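Local coordinates for heavy-metal chelation domain-containing protein (Pyrococcus horikoshii, PDB 3NPG), which is of unknown biochemical function but belongs to a family of putative heavy-metal chelation proteins and carries a Rossmann-like domain, at residues A[114-119]-A[190-195]; A[123-128]-A[167-172]; A[139-144]-A[151-156]; A[157-162]-A[180-185]. One frame throughout, in Å; residues are numbered along the deposited sequence.

Contact 1. Residues A[114-119]-A[190-195]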
loop_
_atom_site.group_PDB
_atom_site.type_symbol
_atom_site.label_atom_id
_atom_site.label_comp_id
_atom_site.label_asym_id
_atom_site.label_seq_id
_atom_site.Cartn_x
_atom_site.Cartn_y
_atom_site.Cartn_z
ATOM N N ASP A 114 -23.766 -12.258 26.072
ATOM C CA ASP A 114 -24.317 -10.942 26.419
ATOM C C ASP A 114 -25.381 -10.464 25.411
ATOM O O ASP A 114 -25.567 -11.088 24.359
ATOM C CB ASP A 114 -23.186 -9.901 26.556
ATOM C CG ASP A 114 -22.220 -10.202 27.687
ATOM O OD1 ASP A 114 -22.693 -10.543 28.800
ATOM O OD2 ASP A 114 -20.990 -10.071 27.471
ATOM N N GLU A 115 -26.093 -9.363 25.751
ATOM C CA GLU A 115 -27.133 -8.788 24.896
ATOM C C GLU A 115 -26.575 -7.590 24.105
ATOM O O GLU A 115 -26.682 -6.442 24.556
ATOM C CB GLU A 115 -28.354 -8.368 25.743
ATOM C CG GLU A 115 -29.628 -8.168 24.933
ATOM C CD GLU A 115 -30.267 -9.441 24.400
ATOM O OE1 GLU A 115 -30.101 -10.508 25.036
ATOM O OE2 GLU A 115 -30.991 -9.354 23.381
ATOM N N ILE A 116 -25.952 -7.867 22.936
ATOM C CA ILE A 116 -25.345 -6.828 22.087
ATOM C C ILE A 116 -26.172 -6.643 20.800
ATOM O O ILE A 116 -26.748 -7.606 20.305
ATOM C CB ILE A 116 -23.845 -7.177 21.771
ATOM C CG1 ILE A 116 -23.065 -7.618 23.053
ATOM C CG2 ILE A 116 -23.133 -6.028 21.040
ATOM C CD1 ILE A 116 -22.989 -6.551 24.199
ATOM N N LYS A 117 -26.254 -5.394 20.285
ATOM C CA LYS A 117 -26.985 -5.094 19.042
ATOM C C LYS A 117 -26.010 -4.749 17.910
ATOM O O LYS A 117 -26.092 -5.330 16.820
ATOM C CB LYS A 117 -27.992 -3.937 19.261
ATOM C CG LYS A 117 -28.768 -3.551 17.996
ATOM C CD LYS A 117 -29.754 -2.414 18.251
ATOM C CE LYS A 117 -30.492 -2.000 16.993
ATOM N NZ LYS A 117 -31.425 -3.054 16.521
ATOM N N ARG A 118 -25.105 -3.784 18.161
ATOM C CA ARG A 118 -24.118 -3.353 17.181
ATOM C C ARG A 118 -22.720 -3.643 17.657
ATOM O O ARG A 118 -22.375 -3.336 18.798
ATOM C CB ARG A 118 -24.281 -1.867 16.856
ATOM C CG ARG A 118 -25.453 -1.584 15.938
ATOM C CD ARG A 118 -25.564 -0.121 15.602
ATOM N NE ARG A 118 -26.083 0.651 16.726
ATOM C CZ ARG A 118 -27.369 0.916 16.909
ATOM N NH1 ARG A 118 -28.273 0.494 16.031
ATOM N NH2 ARG A 118 -27.761 1.623 17.956
ATOM N N ILE A 119 -21.915 -4.254 16.797
ATOM C CA ILE A 119 -20.541 -4.622 17.116
ATOM C C ILE A 119 -19.557 -3.913 16.184
ATOM O O ILE A 119 -19.763 -3.894 14.970
ATOM C CB ILE A 119 -20.353 -6.184 17.064
ATOM C CG1 ILE A 119 -21.328 -6.905 18.023
ATOM C CG2 ILE A 119 -18.905 -6.578 17.359
ATOM C CD1 ILE A 119 -21.343 -8.387 17.889
ATOM N N ALA A 190 -20.150 1.379 24.665
ATOM C CA ALA A 190 -19.775 -0.034 24.669
ATOM C C ALA A 190 -19.709 -0.600 26.070
ATOM O O ALA A 190 -19.111 0.010 26.963
ATOM C CB ALA A 190 -18.454 -0.235 23.955
ATOM N N LYS A 191 -20.366 -1.746 26.281
ATOM C CA LYS A 191 -20.383 -2.437 27.579
ATOM C C LYS A 191 -19.459 -3.666 27.558
ATOM O O LYS A 191 -19.142 -4.231 28.612
ATOM C CB LYS A 191 -21.832 -2.835 27.980
ATOM C CG LYS A 191 -22.710 -3.300 26.812
ATOM C CD LYS A 191 -24.165 -3.453 27.234
ATOM C CE LYS A 191 -25.027 -3.908 26.095
ATOM N NZ LYS A 191 -26.442 -4.070 26.512
ATOM N N LEU A 192 -18.982 -4.035 26.359
ATOM C CA LEU A 192 -18.131 -5.196 26.153
ATOM C C LEU A 192 -16.984 -4.843 25.184
ATOM O O LEU A 192 -17.237 -4.572 24.012
ATOM C CB LEU A 192 -18.986 -6.355 25.587
ATOM C CG LEU A 192 -18.280 -7.693 25.354
ATOM C CD1 LEU A 192 -17.876 -8.340 26.668
ATOM C CD2 LEU A 192 -19.165 -8.626 24.602
ATOM N N ILE A 193 -15.732 -4.775 25.699
ATOM C CA ILE A 193 -14.545 -4.471 24.885
ATOM C C ILE A 193 -13.541 -5.613 24.991
ATOM O O ILE A 193 -12.964 -5.836 26.061
ATOM C CB ILE A 193 -13.918 -3.090 25.261
ATOM C CG1 ILE A 193 -14.963 -1.951 25.116
ATOM C CG2 ILE A 193 -12.659 -2.809 24.416
ATOM C CD1 ILE A 193 -14.554 -0.666 25.680
ATOM N N VAL A 194 -13.371 -6.370 23.893
ATOM C CA VAL A 194 -12.482 -7.535 23.861
ATOM C C VAL A 194 -11.235 -7.250 23.021
ATOM O O VAL A 194 -11.349 -6.907 21.841
ATOM C CB VAL A 194 -13.225 -8.806 23.353
ATOM C CG1 VAL A 194 -12.357 -10.046 23.506
ATOM C CG2 VAL A 194 -14.556 -8.988 24.073
ATOM N N ILE A 195 -10.047 -7.404 23.622
ATOM C CA ILE A 195 -8.773 -7.262 22.907
ATOM C C ILE A 195 -8.277 -8.668 22.549
ATOM O O ILE A 195 -7.886 -9.429 23.437
ATOM C CB ILE A 195 -7.735 -6.448 23.751
ATOM C CG1 ILE A 195 -8.333 -5.095 24.260
ATOM C CG2 ILE A 195 -6.430 -6.233 22.985
ATOM C CD1 ILE A 195 -8.927 -4.147 23.150
#

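Contact 2. Residues A[123-128]-A[167-172]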
loop_
_atom_site.group_PDB
_atom_site.type_symbol
_atom_site.label_atom_id
_atom_site.label_comp_id
_atom_site.label_asym_id
_atom_site.label_seq_id
_atom_site.Cartn_x
_atom_site.Cartn_y
_atom_site.Cartn_z
ATOM N N GLY A 123 -9.809 -4.647 12.929
ATOM C CA GLY A 123 -8.946 -5.689 12.399
ATOM C C GLY A 123 -9.770 -6.784 11.758
ATOM O O GLY A 123 -10.605 -7.400 12.424
ATOM N N ASN A 124 -9.612 -6.976 10.440
ATOM C CA ASN A 124 -10.403 -7.950 9.698
ATOM C C ASN A 124 -10.048 -9.392 10.078
ATOM O O ASN A 124 -8.990 -9.905 9.691
ATOM C CB ASN A 124 -10.274 -7.729 8.188
ATOM C CG ASN A 124 -11.297 -8.484 7.361
ATOM O OD1 ASN A 124 -12.344 -8.912 7.851
ATOM N ND2 ASN A 124 -11.032 -8.616 6.079
HETATM N N MSE A 125 -10.917 -10.023 10.873
HETATM C CA MSE A 125 -10.767 -11.414 11.294
HETATM C C MSE A 125 -11.909 -12.243 10.665
HETATM O O MSE A 125 -13.019 -12.290 11.209
HETATM C CB MSE A 125 -10.758 -11.524 12.842
HETATM C CG MSE A 125 -11.656 -10.473 13.540
HETATM SE SE MSE A 125 -11.137 -10.062 15.376
HETATM C CE MSE A 125 -9.295 -9.525 15.062
ATOM N N PRO A 126 -11.684 -12.799 9.439
ATOM C CA PRO A 126 -12.787 -13.474 8.717
ATOM C C PRO A 126 -13.628 -14.493 9.520
ATOM O O PRO A 126 -14.856 -14.435 9.426
ATOM C CB PRO A 126 -12.092 -14.095 7.508
ATOM C CG PRO A 126 -10.920 -13.216 7.265
ATOM C CD PRO A 126 -10.453 -12.754 8.619
ATOM N N PRO A 127 -13.025 -15.432 10.327
ATOM C CA PRO A 127 -13.872 -16.380 11.082
ATOM C C PRO A 127 -14.800 -15.685 12.086
ATOM O O PRO A 127 -15.976 -16.041 12.178
ATOM C CB PRO A 127 -12.853 -17.296 11.777
ATOM C CG PRO A 127 -11.586 -16.507 11.812
ATOM C CD PRO A 127 -11.586 -15.685 10.567
ATOM N N VAL A 128 -14.282 -14.654 12.803
ATOM C CA VAL A 128 -15.065 -13.890 13.789
ATOM C C VAL A 128 -16.145 -13.048 13.094
ATOM O O VAL A 128 -17.289 -13.017 13.553
ATOM C CB VAL A 128 -14.152 -13.015 14.696
ATOM C CG1 VAL A 128 -14.971 -12.269 15.757
ATOM C CG2 VAL A 128 -13.063 -13.858 15.351
ATOM N N GLY A 167 -20.703 -3.280 21.556
ATOM C CA GLY A 167 -19.588 -4.201 21.730
ATOM C C GLY A 167 -18.437 -3.909 20.794
ATOM O O GLY A 167 -18.651 -3.467 19.662
ATOM N N ILE A 168 -17.197 -4.131 21.267
ATOM C CA ILE A 168 -15.990 -3.902 20.465
ATOM C C ILE A 168 -15.062 -5.111 20.513
ATOM O O ILE A 168 -14.696 -5.567 21.601
ATOM C CB ILE A 168 -15.255 -2.595 20.910
ATOM C CG1 ILE A 168 -16.121 -1.350 20.633
ATOM C CG2 ILE A 168 -13.876 -2.472 20.232
ATOM C CD1 ILE A 168 -15.707 -0.157 21.369
ATOM N N ILE A 169 -14.675 -5.634 19.328
ATOM C CA ILE A 169 -13.680 -6.705 19.224
ATOM C C ILE A 169 -12.480 -6.153 18.480
ATOM O O ILE A 169 -12.504 -6.063 17.248
ATOM C CB ILE A 169 -14.257 -7.999 18.561
ATOM C CG1 ILE A 169 -15.499 -8.507 19.316
ATOM C CG2 ILE A 169 -13.188 -9.091 18.465
ATOM C CD1 ILE A 169 -16.165 -9.643 18.655
ATOM N N ALA A 170 -11.483 -5.643 19.235
ATOM C CA ALA A 170 -10.303 -5.003 18.654
ATOM C C ALA A 170 -9.129 -5.942 18.621
ATOM O O ALA A 170 -8.779 -6.531 19.650
ATOM C CB ALA A 170 -9.944 -3.747 19.440
ATOM N N SER A 171 -8.505 -6.098 17.433
ATOM C CA SER A 171 -7.308 -6.915 17.279
ATOM C C SER A 171 -6.246 -6.413 18.239
ATOM O O SER A 171 -6.044 -5.200 18.352
ATOM C CB SER A 171 -6.790 -6.841 15.846
ATOM O OG SER A 171 -5.591 -7.582 15.688
ATOM N N ALA A 172 -5.594 -7.337 18.966
ATOM C CA ALA A 172 -4.583 -6.995 19.960
ATOM C C ALA A 172 -3.406 -6.195 19.363
ATOM O O ALA A 172 -2.602 -5.631 20.111
ATOM C CB ALA A 172 -4.083 -8.252 20.640
#

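Contact 3. Residues A[139-144]-A[151-156]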
loop_
_atom_site.group_PDB
_atom_site.type_symbol
_atom_site.label_atom_id
_atom_site.label_comp_id
_atom_site.label_asym_id
_atom_site.label_seq_id
_atom_site.Cartn_x
_atom_site.Cartn_y
_atom_site.Cartn_z
ATOM N N TYR A 139 -19.651 -3.742 12.078
ATOM C CA TYR A 139 -18.874 -2.724 11.364
ATOM C C TYR A 139 -17.400 -3.096 11.443
ATOM O O TYR A 139 -16.812 -3.041 12.527
ATOM C CB TYR A 139 -19.106 -1.324 11.973
ATOM C CG TYR A 139 -20.510 -0.798 11.770
ATOM C CD1 TYR A 139 -21.524 -1.088 12.681
ATOM C CD2 TYR A 139 -20.821 0.011 10.686
ATOM C CE1 TYR A 139 -22.821 -0.616 12.493
ATOM C CE2 TYR A 139 -22.113 0.497 10.492
ATOM C CZ TYR A 139 -23.112 0.179 11.398
ATOM O OH TYR A 139 -24.388 0.657 11.209
ATOM N N VAL A 140 -16.819 -3.564 10.318
ATOM C CA VAL A 140 -15.418 -4.015 10.287
ATOM C C VAL A 140 -14.490 -2.896 9.808
ATOM O O VAL A 140 -14.757 -2.275 8.781
ATOM C CB VAL A 140 -15.237 -5.321 9.450
ATOM C CG1 VAL A 140 -13.846 -5.915 9.659
ATOM C CG2 VAL A 140 -16.309 -6.344 9.796
ATOM N N PHE A 141 -13.400 -2.642 10.556
ATOM C CA PHE A 141 -12.425 -1.603 10.210
ATOM C C PHE A 141 -11.055 -2.211 9.992
ATOM O O PHE A 141 -10.544 -2.904 10.873
ATOM C CB PHE A 141 -12.362 -0.526 11.308
ATOM C CG PHE A 141 -13.701 0.068 11.665
ATOM C CD1 PHE A 141 -14.227 1.131 10.936
ATOM C CD2 PHE A 141 -14.436 -0.426 12.737
ATOM C CE1 PHE A 141 -15.470 1.673 11.262
ATOM C CE2 PHE A 141 -15.682 0.115 13.057
ATOM C CZ PHE A 141 -16.191 1.162 12.319
ATOM N N GLU A 142 -10.456 -1.965 8.825
ATOM C CA GLU A 142 -9.130 -2.495 8.523
ATOM C C GLU A 142 -8.188 -1.404 8.011
ATOM O O GLU A 142 -8.558 -0.617 7.138
ATOM C CB GLU A 142 -9.217 -3.680 7.533
ATOM C CG GLU A 142 -7.879 -4.363 7.259
ATOM C CD GLU A 142 -7.135 -4.863 8.487
ATOM O OE1 GLU A 142 -7.628 -5.811 9.137
ATOM O OE2 GLU A 142 -6.032 -4.342 8.764
ATOM N N ARG A 143 -6.981 -1.353 8.574
ATOM C CA ARG A 143 -5.970 -0.372 8.212
ATOM C C ARG A 143 -5.055 -0.909 7.073
ATOM O O ARG A 143 -4.700 -0.155 6.167
ATOM C CB ARG A 143 -5.142 0.004 9.454
ATOM C CG ARG A 143 -4.220 1.173 9.241
ATOM C CD ARG A 143 -3.651 1.679 10.542
ATOM N NE ARG A 143 -2.432 2.456 10.323
ATOM C CZ ARG A 143 -2.413 3.759 10.064
ATOM N NH1 ARG A 143 -3.543 4.454 10.043
ATOM N NH2 ARG A 143 -1.262 4.387 9.874
ATOM N N ASN A 144 -4.695 -2.218 7.125
ATOM C CA ASN A 144 -3.852 -2.863 6.104
ATOM C C ASN A 144 -4.667 -3.175 4.838
ATOM O O ASN A 144 -5.716 -3.813 4.925
ATOM C CB ASN A 144 -3.212 -4.147 6.666
ATOM C CG ASN A 144 -2.281 -4.863 5.702
ATOM O OD1 ASN A 144 -1.723 -4.272 4.762
ATOM N ND2 ASN A 144 -2.059 -6.143 5.945
ATOM N N ASP A 151 -16.585 -4.825 2.396
ATOM C CA ASP A 151 -17.462 -4.489 3.526
ATOM C C ASP A 151 -16.670 -3.890 4.717
ATOM O O ASP A 151 -17.270 -3.461 5.708
ATOM C CB ASP A 151 -18.265 -5.730 3.970
ATOM C CG ASP A 151 -19.079 -6.372 2.856
ATOM O OD1 ASP A 151 -19.783 -5.632 2.129
ATOM O OD2 ASP A 151 -19.067 -7.615 2.755
ATOM N N THR A 152 -15.331 -3.816 4.591
ATOM C CA THR A 152 -14.487 -3.226 5.630
ATOM C C THR A 152 -14.396 -1.707 5.454
ATOM O O THR A 152 -14.172 -1.227 4.341
ATOM C CB THR A 152 -13.095 -3.897 5.663
ATOM O OG1 THR A 152 -12.462 -3.723 4.402
ATOM C CG2 THR A 152 -13.164 -5.374 6.011
ATOM N N TYR A 153 -14.605 -0.953 6.549
ATOM C CA TYR A 153 -14.527 0.513 6.542
ATOM C C TYR A 153 -13.097 0.974 6.810
ATOM O O TYR A 153 -12.310 0.231 7.391
ATOM C CB TYR A 153 -15.473 1.108 7.605
ATOM C CG TYR A 153 -16.931 0.804 7.364
ATOM C CD1 TYR A 153 -17.734 1.675 6.638
ATOM C CD2 TYR A 153 -17.522 -0.339 7.895
ATOM C CE1 TYR A 153 -19.081 1.399 6.408
ATOM C CE2 TYR A 153 -18.867 -0.627 7.674
ATOM C CZ TYR A 153 -19.644 0.244 6.926
ATOM O OH TYR A 153 -20.972 -0.031 6.706
ATOM N N SER A 154 -12.771 2.214 6.425
ATOM C CA SER A 154 -11.463 2.802 6.711
ATOM C C SER A 154 -11.343 3.055 8.218
ATOM O O SER A 154 -12.356 3.329 8.876
ATOM C CB SER A 154 -11.292 4.110 5.943
ATOM O OG SER A 154 -10.046 4.722 6.224
ATOM N N ASP A 155 -10.118 2.950 8.777
ATOM C CA ASP A 155 -9.918 3.150 10.216
ATOM C C ASP A 155 -10.186 4.610 10.649
ATOM O O ASP A 155 -10.320 4.883 11.844
ATOM C CB ASP A 155 -8.523 2.678 10.657
ATOM C CG ASP A 155 -7.382 3.500 10.094
ATOM O OD1 ASP A 155 -6.853 4.361 10.829
ATOM O OD2 ASP A 155 -6.965 3.225 8.958
ATOM N N THR A 156 -10.328 5.533 9.667
ATOM C CA THR A 156 -10.639 6.945 9.943
ATOM C C THR A 156 -12.101 7.111 10.396
ATOM O O THR A 156 -12.452 8.132 10.998
ATOM C CB THR A 156 -10.318 7.826 8.716
ATOM O OG1 THR A 156 -11.139 7.427 7.621
ATOM C CG2 THR A 156 -8.853 7.762 8.322
#

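Contact 4. Residues A[157-162]-A[180-185]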
loop_
_atom_site.group_PDB
_atom_site.type_symbol
_atom_site.label_atom_id
_atom_site.label_comp_id
_atom_site.label_asym_id
_atom_site.label_seq_id
_atom_site.Cartn_x
_atom_site.Cartn_y
_atom_site.Cartn_z
ATOM N N LEU A 157 -12.947 6.091 10.118
ATOM C CA LEU A 157 -14.366 6.108 10.481
ATOM C C LEU A 157 -14.609 5.508 11.870
ATOM O O LEU A 157 -15.730 5.583 12.379
ATOM C CB LEU A 157 -15.214 5.374 9.417
ATOM C CG LEU A 157 -15.174 5.967 7.994
ATOM C CD1 LEU A 157 -15.885 5.064 7.008
ATOM C CD2 LEU A 157 -15.771 7.377 7.962
ATOM N N GLU A 158 -13.550 4.932 12.499
ATOM C CA GLU A 158 -13.645 4.370 13.853
ATOM C C GLU A 158 -14.056 5.450 14.836
ATOM O O GLU A 158 -15.002 5.261 15.603
ATOM C CB GLU A 158 -12.304 3.756 14.289
ATOM C CG GLU A 158 -11.925 2.493 13.536
ATOM C CD GLU A 158 -10.544 1.953 13.857
ATOM O OE1 GLU A 158 -9.905 2.473 14.798
ATOM O OE2 GLU A 158 -10.103 1.007 13.171
ATOM N N TYR A 159 -13.394 6.624 14.757
ATOM C CA TYR A 159 -13.649 7.774 15.633
ATOM C C TYR A 159 -15.146 8.153 15.680
ATOM O O TYR A 159 -15.634 8.595 16.721
ATOM C CB TYR A 159 -12.801 8.981 15.178
ATOM C CG TYR A 159 -12.797 10.132 16.158
ATOM C CD1 TYR A 159 -11.839 10.214 17.164
ATOM C CD2 TYR A 159 -13.716 11.172 16.048
ATOM C CE1 TYR A 159 -11.825 11.278 18.067
ATOM C CE2 TYR A 159 -13.722 12.232 16.954
ATOM C CZ TYR A 159 -12.775 12.281 17.964
ATOM O OH TYR A 159 -12.774 13.323 18.858
ATOM N N HIS A 160 -15.871 7.952 14.562
ATOM C CA HIS A 160 -17.280 8.333 14.462
ATOM C C HIS A 160 -18.253 7.167 14.733
ATOM O O HIS A 160 -19.383 7.408 15.150
ATOM C CB HIS A 160 -17.569 8.960 13.090
ATOM C CG HIS A 160 -16.576 10.005 12.686
ATOM N ND1 HIS A 160 -16.626 11.288 13.204
ATOM C CD2 HIS A 160 -15.537 9.922 11.823
ATOM C CE1 HIS A 160 -15.624 11.942 12.641
ATOM N NE2 HIS A 160 -14.940 11.162 11.801
ATOM N N ILE A 161 -17.828 5.910 14.468
ATOM C CA ILE A 161 -18.712 4.740 14.630
ATOM C C ILE A 161 -18.600 4.076 16.023
ATOM O O ILE A 161 -19.616 3.631 16.566
ATOM C CB ILE A 161 -18.550 3.727 13.452
ATOM C CG1 ILE A 161 -18.944 4.391 12.103
ATOM C CG2 ILE A 161 -19.372 2.436 13.700
ATOM C CD1 ILE A 161 -18.542 3.614 10.870
ATOM N N LEU A 162 -17.381 4.076 16.628
ATOM C CA LEU A 162 -17.158 3.489 17.966
ATOM C C LEU A 162 -18.136 4.018 19.060
ATOM O O LEU A 162 -18.621 3.217 19.856
ATOM C CB LEU A 162 -15.689 3.648 18.422
ATOM C CG LEU A 162 -14.653 2.778 17.690
ATOM C CD1 LEU A 162 -13.258 3.235 17.997
ATOM C CD2 LEU A 162 -14.815 1.310 18.042
ATOM N N LEU A 180 -5.109 1.867 20.580
ATOM C CA LEU A 180 -5.892 1.430 21.744
ATOM C C LEU A 180 -6.428 2.603 22.580
ATOM O O LEU A 180 -7.591 2.571 23.008
ATOM C CB LEU A 180 -5.080 0.449 22.621
ATOM C CG LEU A 180 -5.802 -0.109 23.885
ATOM C CD1 LEU A 180 -7.104 -0.823 23.518
ATOM C CD2 LEU A 180 -4.905 -1.047 24.649
ATOM N N ASP A 181 -5.592 3.643 22.798
ATOM C CA ASP A 181 -5.982 4.831 23.579
ATOM C C ASP A 181 -7.198 5.539 22.978
ATOM O O ASP A 181 -8.099 5.942 23.717
ATOM C CB ASP A 181 -4.806 5.805 23.713
ATOM C CG ASP A 181 -3.715 5.324 24.650
ATOM O OD1 ASP A 181 -3.023 4.343 24.301
ATOM O OD2 ASP A 181 -3.504 5.969 25.684
HETATM N N MSE A 182 -7.235 5.666 21.634
HETATM C CA MSE A 182 -8.352 6.297 20.917
HETATM C C MSE A 182 -9.611 5.412 20.969
HETATM O O MSE A 182 -10.698 5.910 21.278
HETATM C CB MSE A 182 -7.953 6.596 19.452
HETATM C CG MSE A 182 -9.055 7.300 18.634
HETATM SE SE MSE A 182 -10.293 6.063 17.779
HETATM C CE MSE A 182 -9.054 5.135 16.619
ATOM N N ILE A 183 -9.455 4.094 20.678
ATOM C CA ILE A 183 -10.558 3.126 20.684
ATOM C C ILE A 183 -11.326 3.158 22.007
ATOM O O ILE A 183 -12.557 3.231 22.001
ATOM C CB ILE A 183 -10.043 1.693 20.328
ATOM C CG1 ILE A 183 -9.601 1.621 18.848
ATOM C CG2 ILE A 183 -11.107 0.613 20.652
ATOM C CD1 ILE A 183 -8.665 0.450 18.522
ATOM N N LEU A 184 -10.600 3.163 23.139
ATOM C CA LEU A 184 -11.219 3.202 24.470
ATOM C C LEU A 184 -11.881 4.547 24.755
ATOM O O LEU A 184 -12.963 4.583 25.333
ATOM C CB LEU A 184 -10.190 2.858 25.561
ATOM C CG LEU A 184 -9.643 1.424 25.527
ATOM C CD1 LEU A 184 -8.551 1.239 26.545
ATOM C CD2 LEU A 184 -10.755 0.405 25.749
ATOM N N ASP A 185 -11.252 5.652 24.316
ATOM C CA ASP A 185 -11.808 6.997 24.499
ATOM C C ASP A 185 -13.127 7.160 23.730
ATOM O O ASP A 185 -14.057 7.801 24.234
ATOM C CB ASP A 185 -10.790 8.069 24.062
ATOM C CG ASP A 185 -11.376 9.475 23.916
ATOM O OD1 ASP A 185 -12.009 9.961 24.887
ATOM O OD2 ASP A 185 -11.167 10.101 22.846
#

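Contact 1. Residues A[114-119]-A[190-195]
Two flat groups of residues 114-119, the carboxylate of Asp114 and the peptide carbonyl of Glu115, receive side chains of 190-195 in quite different ways. The carboxylate meets Leu192 through a single oxygen: Asp114 OD2 lies 3.7 Å from Leu192 CD1 and equally far from CD2, touching both methyls of the isobutyl group. This is a polar atom laid against hydrocarbon, and the two side chains cross obliquely. The carbonyl, by contrast, is a true acceptor. Lys191 NZ donates to Glu115 O at 3.1 Å, with a C=O...donor angle of 160° and the nitrogen tilted 17° from the carbonyl plane. The reach depends on the shape of the lysine: CG sits between the backbone N and the carbonyl carbon (chi1 38°), and the extended chain beyond CG reaches the loop before strand 118-122. On its way it passes Ile116, which runs in the opposite direction, and Ile116 CD1 comes to 3.8 Å from Lys191 CE. The same methyl lies 4.2 Å from Leu192 CB, so it meets both the aliphatic shaft of the lysine and the start of the leucine. Leu192 also touches Ile111 of helix 107-112. The principle illustrated is contact across an intervening strand: 118-122 and 192-196 run parallel with 167-171 between them, and residues at or just before their N-terminal ends meet beside the parallel strands of a Rossmann-like sheet.

Contact 2. Residues A[123-128]-A[167-172]
Met125 and Ile169 cross at a slant where the loop after the first strand of the Rossmann-like domain lies beside strand 167-171. In classical Rossmann folds this loop, between the first strand and the following helix, is the glycine-rich dinucleotide-binding turn; whether it binds anything here is not known. Met125, a selenomethionine at the N-cap position of helix 126-132, puts SE 3.8 Å from Ile169 CG2. Its chain then bends at chi3 (56°), which places CE 3.8 Å from Ser171 CB. Val128, on the first turn of the helix, approaches the other branch of the same isoleucine tip to tip, with Val128 CG1 4.1 Å from Ile169 CD1. Ile169 is thus met on its two branches by two different residues, and helix 107-112 adds Val107 and Ile111 to its surroundings. The hydroxyl of Ser171 is hydrogen-bonded to that of Ser173, and a bound acetate, probably from the crystallisation liquor, lies about 3 Å from its side chain. Gly123 adopts a positive phi (99°), at which a side chain would be jammed against the preceding carbonyl. Gly123 CA stands 4.2 Å from Ser171 CB, and a CB on the glycine would clash with that atom.

Contact 3. Residues A[139-144]-A[151-156]
An aromatic cluster of Tyr139, Phe141 and Tyr153 marks the edge of the central sheet, where residues 151-156 meet 139-144 close to another subunit. Tyr153 carries it. Its CE2 lies 3.6 Å from Tyr139 CD2, with the two ring planes inclined at 37°. Near the root of the side chain, Tyr153 CB packs 3.6 Å from Phe141 CD1, and the two rings are again oblique. Having CG anti to the carbonyl carbon (chi1 -63°) starts the tyrosine ring on the side of its own backbone N, and ring atom CD2 comes close to Val140 O. An alanine in place of Tyr153 would probably open a gap beside Tyr139 where the ring had packed, though the CB contact with Phe141 would remain. The backbone explains the pairing: Tyr153 N donates to Val140 O at 2.6 Å and Glu142 N to Tyr153 O at 3.2 Å, the pattern of a parallel bridge centred on Phe141 and Tyr153. A short, weakly bonded strand, about 152-153, is thereby added at the margin of the Rossmann-like sheet within this chain. Beyond it, Arg143 and Asp155 form a salt bridge whose hydrogen bond, Arg143 NH1 to Asp155 OD1 at 3.4 Å, is weak, the guanidinium and carboxylate planes standing 73° apart. The stronger partner of Arg143 is Asp155 of the second subunit, whose Arg143 reaches Asp155 here in return; Glu54 of this chain binds Arg143 NE. Both carboxylate oxygens of Glu142 are bonded: OE2 accepts from Asn144 N at 3.0 Å through its anti lone pair and OE1 from Asn124 N.

Contact 4. Residues A[157-162]-A[180-185]
Glu158 O accepts a backbone hydrogen bond of 2.8 Å from Leu162 N. The turn it closes brings Glu158 and Leu162 to the same side of the short helix 158-161, where both face residues 180-185. The side chain of Glu158, extended beyond CG, crosses that of Met182, a selenomethionine, at about a right angle, and Glu158 OE1 lies 3.3 Å from Met182 CE. Ile183 CG1 lies at 4.1 Å from the same oxygen. These are contacts of a carboxylate with hydrocarbon, and no hydrogen bond joins the two segments. The Met182 chain bends at chi2 (-88°), placing SE, and again at chi3 (-62°), placing the methyl CE. At the bend, Met182 SE touches Leu162 CD1 at 4.1 Å. The leucine methyl also sits 3.8 Å from Ile183 CA, resting directly on the backbone of the second helix, and packs against the CG1 branch of the isoleucine as well. Tyr159 meets the methionine nearer its root, with Met182 CG at the edge of the ring, near its plane, 4.3 Å from Tyr159 CD1. The phenol also has a cation-pi partner in Arg186, and packs on Met182 of the second subunit. What results is a buried helix-to-helix junction on one face of the central sheet. Helix 158-161 and the adjoining Leu162 lie against strands 118-122 and 137-141, through Ala120, Ile122 and Phe141. Helix 180-186 shares Ile122 through Ile183, which also meets Ile168 of strand 167-171, while Leu180 and Leu184 pack on strand 192-196.

Overall arrangement
Followed from the N terminus, the chain enters contact 1 at 114-119, makes strand 118-122, and at 123-128 begins contact 2. Helix 126-132 then leads to 139-144, and contact 3 closes a short loop with 151-156, nested within contact 2. Contact 4 opens next, at 157-162, before contact 2 is closed by 167-172; contacts 2 and 4 therefore cross, contact 4 closing at 180-185. Last, 190-195 closes contact 1, whose loop encloses the other three. Contacts 1 and 3 join residues on or beside strands of one sheet, contact 2 joins the loop and helix after strand 118-122 to strand 167-171, contact 4 joins two helices, and contacts 3 and 4 both reach the second subunit.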